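Local coordinates for beta-glucuronidase (Dictyoglomus thermophilum, PDB 6XXW), which probably hydrolyses beta-D-glucuronides, releasing glucuronic acid, as a tetrameric glycoside hydrolase of family 2, at residues E308-I312 / T573-Q577; L328-I332 / G570-R574. All coordinates share one frame; numbering follows the deposited sequence. Where two conformers were deposited one is given.

Contact 1 (E308-I312 / T573-Q577); sequences EDSDI and TRNRQ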
# COMPACT_ATOMS: atom_id res chain seq x y z
N GLU A 308 17.60 17.13 -2.35
CA GLU A 308 16.64 18.21 -2.16
C GLU A 308 15.41 17.83 -2.98
O GLU A 308 15.35 18.07 -4.18
CB GLU A 308 17.24 19.55 -2.57
CG GLU A 308 18.21 20.08 -1.53
CD GLU A 308 18.69 21.48 -1.83
OE1 GLU A 308 19.11 21.72 -2.99
OE2 GLU A 308 18.63 22.34 -0.92
N ASP A 309 14.43 17.22 -2.30
CA ASP A 309 13.31 16.59 -2.98
C ASP A 309 12.20 16.42 -1.95
O ASP A 309 12.46 15.98 -0.83
CB ASP A 309 13.73 15.23 -3.57
CG ASP A 309 12.55 14.39 -4.04
OD1 ASP A 309 11.85 13.79 -3.19
OD2 ASP A 309 12.32 14.33 -5.26
N SER A 310 10.98 16.79 -2.34
CA SER A 310 9.82 16.57 -1.49
C SER A 310 8.57 16.63 -2.36
O SER A 310 8.62 17.08 -3.51
CB SER A 310 9.83 17.57 -0.31
OG SER A 310 9.29 18.84 -0.68
N ASP A 311 7.45 16.14 -1.81
CA ASP A 311 6.21 16.03 -2.56
C ASP A 311 5.77 17.39 -3.11
O ASP A 311 5.80 18.40 -2.40
CB ASP A 311 5.08 15.47 -1.68
CG ASP A 311 5.04 13.95 -1.65
OD1 ASP A 311 5.54 13.30 -2.59
OD2 ASP A 311 4.50 13.41 -0.66
N ILE A 312 5.34 17.39 -4.38
CA ILE A 312 4.67 18.50 -5.05
C ILE A 312 5.63 19.62 -5.44
O ILE A 312 5.63 20.07 -6.59
CB ILE A 312 3.51 19.10 -4.23
CG1 ILE A 312 2.56 18.03 -3.66
CG2 ILE A 312 2.69 20.04 -5.13
CD1 ILE A 312 2.02 17.10 -4.72
N THR A 573 10.01 7.25 3.99
CA THR A 573 9.20 7.52 2.81
C THR A 573 9.37 8.99 2.40
O THR A 573 9.94 9.80 3.13
CB THR A 573 7.73 7.22 3.09
OG1 THR A 573 7.26 8.09 4.11
CG2 THR A 573 7.55 5.79 3.53
N ARG A 574 8.86 9.33 1.22
CA ARG A 574 8.99 10.72 0.76
C ARG A 574 8.27 11.69 1.68
O ARG A 574 8.66 12.86 1.78
CB ARG A 574 8.46 10.86 -0.66
CG ARG A 574 8.93 12.14 -1.35
CD ARG A 574 8.48 12.15 -2.79
NE ARG A 574 9.23 13.08 -3.65
CZ ARG A 574 8.69 13.68 -4.70
NH1 ARG A 574 7.41 13.48 -4.98
NH2 ARG A 574 9.41 14.48 -5.47
N ASN A 575 7.21 11.24 2.37
CA ASN A 575 6.53 12.07 3.35
C ASN A 575 7.14 11.93 4.74
O ASN A 575 6.48 12.25 5.73
CB ASN A 575 5.02 11.76 3.37
CG ASN A 575 4.70 10.37 3.88
OD1 ASN A 575 5.59 9.53 4.08
ND2 ASN A 575 3.42 10.12 4.09
N ARG A 576 8.38 11.45 4.83
CA ARG A 576 9.22 11.56 6.03
C ARG A 576 8.70 10.67 7.18
O ARG A 576 8.73 11.06 8.35
CB ARG A 576 9.34 13.02 6.49
CG ARG A 576 10.59 13.73 5.96
CD ARG A 576 10.59 13.79 4.45
NE ARG A 576 11.73 14.54 3.94
CZ ARG A 576 12.08 14.59 2.66
NH1 ARG A 576 11.36 13.93 1.76
NH2 ARG A 576 13.14 15.30 2.28
N GLN A 577 8.27 9.45 6.84
CA GLN A 577 7.93 8.45 7.86
C GLN A 577 8.82 7.22 7.70
O GLN A 577 9.23 6.89 6.59
CB GLN A 577 6.46 8.02 7.76
CG GLN A 577 5.45 9.15 7.99
CD GLN A 577 5.65 9.89 9.30
OE1 GLN A 577 6.07 9.31 10.31
NE2 GLN A 577 5.32 11.18 9.30
O HOH W 1 12.77 12.88 -0.77
O HOH W 2 7.42 15.17 0.94

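Contact 2 (L328-I332 / G570-R574); sequences LLKWI and GVFTR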
# COMPACT_ATOMS: atom_id res chain seq x y z
N LEU A 328 14.38 14.29 12.39
CA LEU A 328 14.51 12.87 12.10
C LEU A 328 15.96 12.41 12.18
O LEU A 328 16.24 11.32 12.68
CB LEU A 328 13.92 12.56 10.72
CG LEU A 328 12.40 12.57 10.58
CD1 LEU A 328 11.98 12.54 9.09
CD2 LEU A 328 11.78 11.42 11.36
N LEU A 329 16.89 13.24 11.70
CA LEU A 329 18.31 12.91 11.82
C LEU A 329 18.70 12.71 13.28
O LEU A 329 19.41 11.76 13.63
CB LEU A 329 19.16 14.01 11.18
CG LEU A 329 19.23 14.06 9.64
CD1 LEU A 329 20.18 15.21 9.18
CD2 LEU A 329 19.68 12.74 9.07
N LYS A 330 18.26 13.63 14.16
CA LYS A 330 18.56 13.48 15.58
C LYS A 330 17.84 12.28 16.18
O LYS A 330 18.43 11.54 16.97
CB LYS A 330 18.21 14.77 16.32
CG LYS A 330 19.21 15.92 16.10
CD LYS A 330 20.59 15.61 16.71
CE LYS A 330 20.68 16.05 18.17
NZ LYS A 330 22.03 15.81 18.77
N TRP A 331 16.58 12.06 15.78
CA TRP A 331 15.81 10.92 16.29
C TRP A 331 16.48 9.58 15.96
O TRP A 331 16.60 8.69 16.82
CB TRP A 331 14.40 10.95 15.69
CG TRP A 331 13.59 9.71 15.95
CD1 TRP A 331 12.89 9.41 17.08
CD2 TRP A 331 13.37 8.62 15.04
NE1 TRP A 331 12.26 8.19 16.94
CE2 TRP A 331 12.54 7.68 15.70
CE3 TRP A 331 13.81 8.34 13.75
CZ2 TRP A 331 12.14 6.49 15.11
CZ3 TRP A 331 13.41 7.15 13.15
CH2 TRP A 331 12.59 6.23 13.83
N ILE A 332 16.91 9.40 14.71
CA ILE A 332 17.51 8.14 14.30
C ILE A 332 18.95 7.99 14.77
O ILE A 332 19.51 6.89 14.71
CB ILE A 332 17.37 8.01 12.77
CG1 ILE A 332 17.34 6.52 12.36
CG2 ILE A 332 18.50 8.77 12.05
CD1 ILE A 332 17.17 6.32 10.86
N GLY A 570 14.91 5.07 -0.08
CA GLY A 570 14.83 5.85 1.14
C GLY A 570 14.69 4.96 2.37
O GLY A 570 14.04 3.91 2.34
N VAL A 571 15.34 5.37 3.46
CA VAL A 571 15.08 4.80 4.78
C VAL A 571 13.77 5.36 5.34
O VAL A 571 13.09 4.71 6.14
CB VAL A 571 16.29 5.09 5.70
CG1 VAL A 571 15.93 4.99 7.16
CG2 VAL A 571 17.46 4.17 5.35
N PHE A 572 13.41 6.58 4.93
CA PHE A 572 12.12 7.19 5.19
C PHE A 572 11.34 7.27 3.88
O PHE A 572 11.92 7.35 2.80
CB PHE A 572 12.27 8.61 5.78
CG PHE A 572 12.95 8.64 7.11
CD1 PHE A 572 14.31 8.86 7.19
CD2 PHE A 572 12.24 8.43 8.28
CE1 PHE A 572 14.97 8.88 8.42
CE2 PHE A 572 12.89 8.44 9.51
CZ PHE A 572 14.26 8.67 9.58
N THR A 573 10.01 7.25 3.99
CA THR A 573 9.20 7.52 2.81
C THR A 573 9.37 8.99 2.40
O THR A 573 9.94 9.80 3.13
CB THR A 573 7.73 7.22 3.09
OG1 THR A 573 7.26 8.09 4.11
CG2 THR A 573 7.55 5.79 3.53
N ARG A 574 8.86 9.33 1.22
CA ARG A 574 8.99 10.72 0.76
C ARG A 574 8.27 11.69 1.68
O ARG A 574 8.66 12.86 1.78
CB ARG A 574 8.46 10.86 -0.66
CG ARG A 574 8.93 12.14 -1.35
CD ARG A 574 8.48 12.15 -2.79
NE ARG A 574 9.23 13.08 -3.65
CZ ARG A 574 8.69 13.68 -4.70
NH1 ARG A 574 7.41 13.48 -4.98
NH2 ARG A 574 9.41 14.48 -5.47

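Contact 1 (E308-I312 / T573-Q577)
Arg-574 reaches across to the 308-312 loop and meets two aspartates there, Asp-309 and Asp-311. Its CB points toward that loop, and with CG turned away from the backbone N (chi1 -163°) the chain runs out extended to NE. CG and CD pass between the two carboxylates, CD lying 3.2 Å from Asp-311 OD1. The guanidinium then forms a salt bridge with Asp-309, gripped side-on, one nitrogen to each oxygen. NE donates to the syn side of Asp-309 OD1 at 2.8 Å in a nearly straight bond, while NH2 reaches Asp-309 OD2 at 2.9 Å from above the carboxylate plane, the two flat groups being twisted 36° apart. NH1 makes a second salt bridge, to Asp-311 OD1 at 3.0 Å, its hydrogen bond weak and bent, and here the planes stand almost perpendicular, at 87°. The carbonyl O of Ser-310 lies over one guanidinium face. Arginine suits this place because its several N-H groups can serve both acids; buried Asp-309 suits it because its two oxygens take NE and NH2 at once, OD2 also accepting from Met-556 N.

Arg-576, bent at chi2, approaches the same loop separately. Its NH2 donates to Asp-309 O at 3.3 Å, and NH1 turns back to Arg-574 O at 2.9 Å, bracing the type I turn 573-576; its NE is salt-bridged to Asp-325 on helix 319-332. One water joins Asp-309 OD1 to Arg-576 NH1, and a second links Asp-311 N with Arg-574 O. Tyr-179 OH bonds Arg-574 NH2, and a bound Tris molecule, probably from the crystallisation liquor, lies beside this arginine. The contact ties the loop after barrel strand 297-305 to the loop before helix 580-591, with helix 319-332 packed against Arg-576 and Asn-575 of a second subunit touching Asp-311.

Contact 2 (L328-I332 / G570-R574)
The ring of Phe-572 projects toward helix 319-332 and is met there by Leu-328, Trp-331 and Ile-332. Packing is closest at Leu-328, which runs alongside the ring, antiparallel to it: Leu-328 CD2 lies 3.7 Å from Phe-572 CE2, while CD1 sits over one face in a CH-pi contact, 4.3 Å from the ring centroid. Ile-332 points back at the ring from the helix, its CG1 swung away from the backbone N (chi1 -153°) to bring CD1 within 4.0 Å of Phe-572 CZ. Branched aliphatic groups suit this place because they fit round a flat ring.

Trp-331 marks the looser side. It offers little more than one atom: Trp-331 CZ3 lies 3.9 Å from Phe-572 CE2, at the edge of the phenyl ring. The indole is partly exposed, makes a cation-pi contact with Lys-586, and is also touched by Gln-63 of a second subunit and Asp-517 of a third. An alanine in place of Phe-572 would probably open a gap between helix and loop, leaving Leu-328 CD1 without the ring face it rests on and Ile-332 CD1 without its contact at CZ. Ile-332 also packs on Leu-585 and Trp-589 of helix 580-591 and on Phe-304 of strand 297-305, so the cluster belongs to the apolar layer between helices and strands of a TIM barrel, where its first and last helices meet.

Contacts 1 and 2 lie with their centres about 10 Å apart, on the same side of the chain's centre and within the TIM barrel domain. Along the chain the order is 308-312, then 328-332 on helix 319-332, and, more than 230 residues later, the overlapping segments 570-574 and 573-577, which share Thr-573 and Arg-574. One loop before helix 580-591 is thus held twice: by charge at the loop after strand 297-305, and by apolar side chains at the helix that follows. Arg-576 CG touches Leu-328 CD1 at 3.6 Å, joining the two. Both contacts join early and late parts of the barrel sequence, and both touch the second subunit.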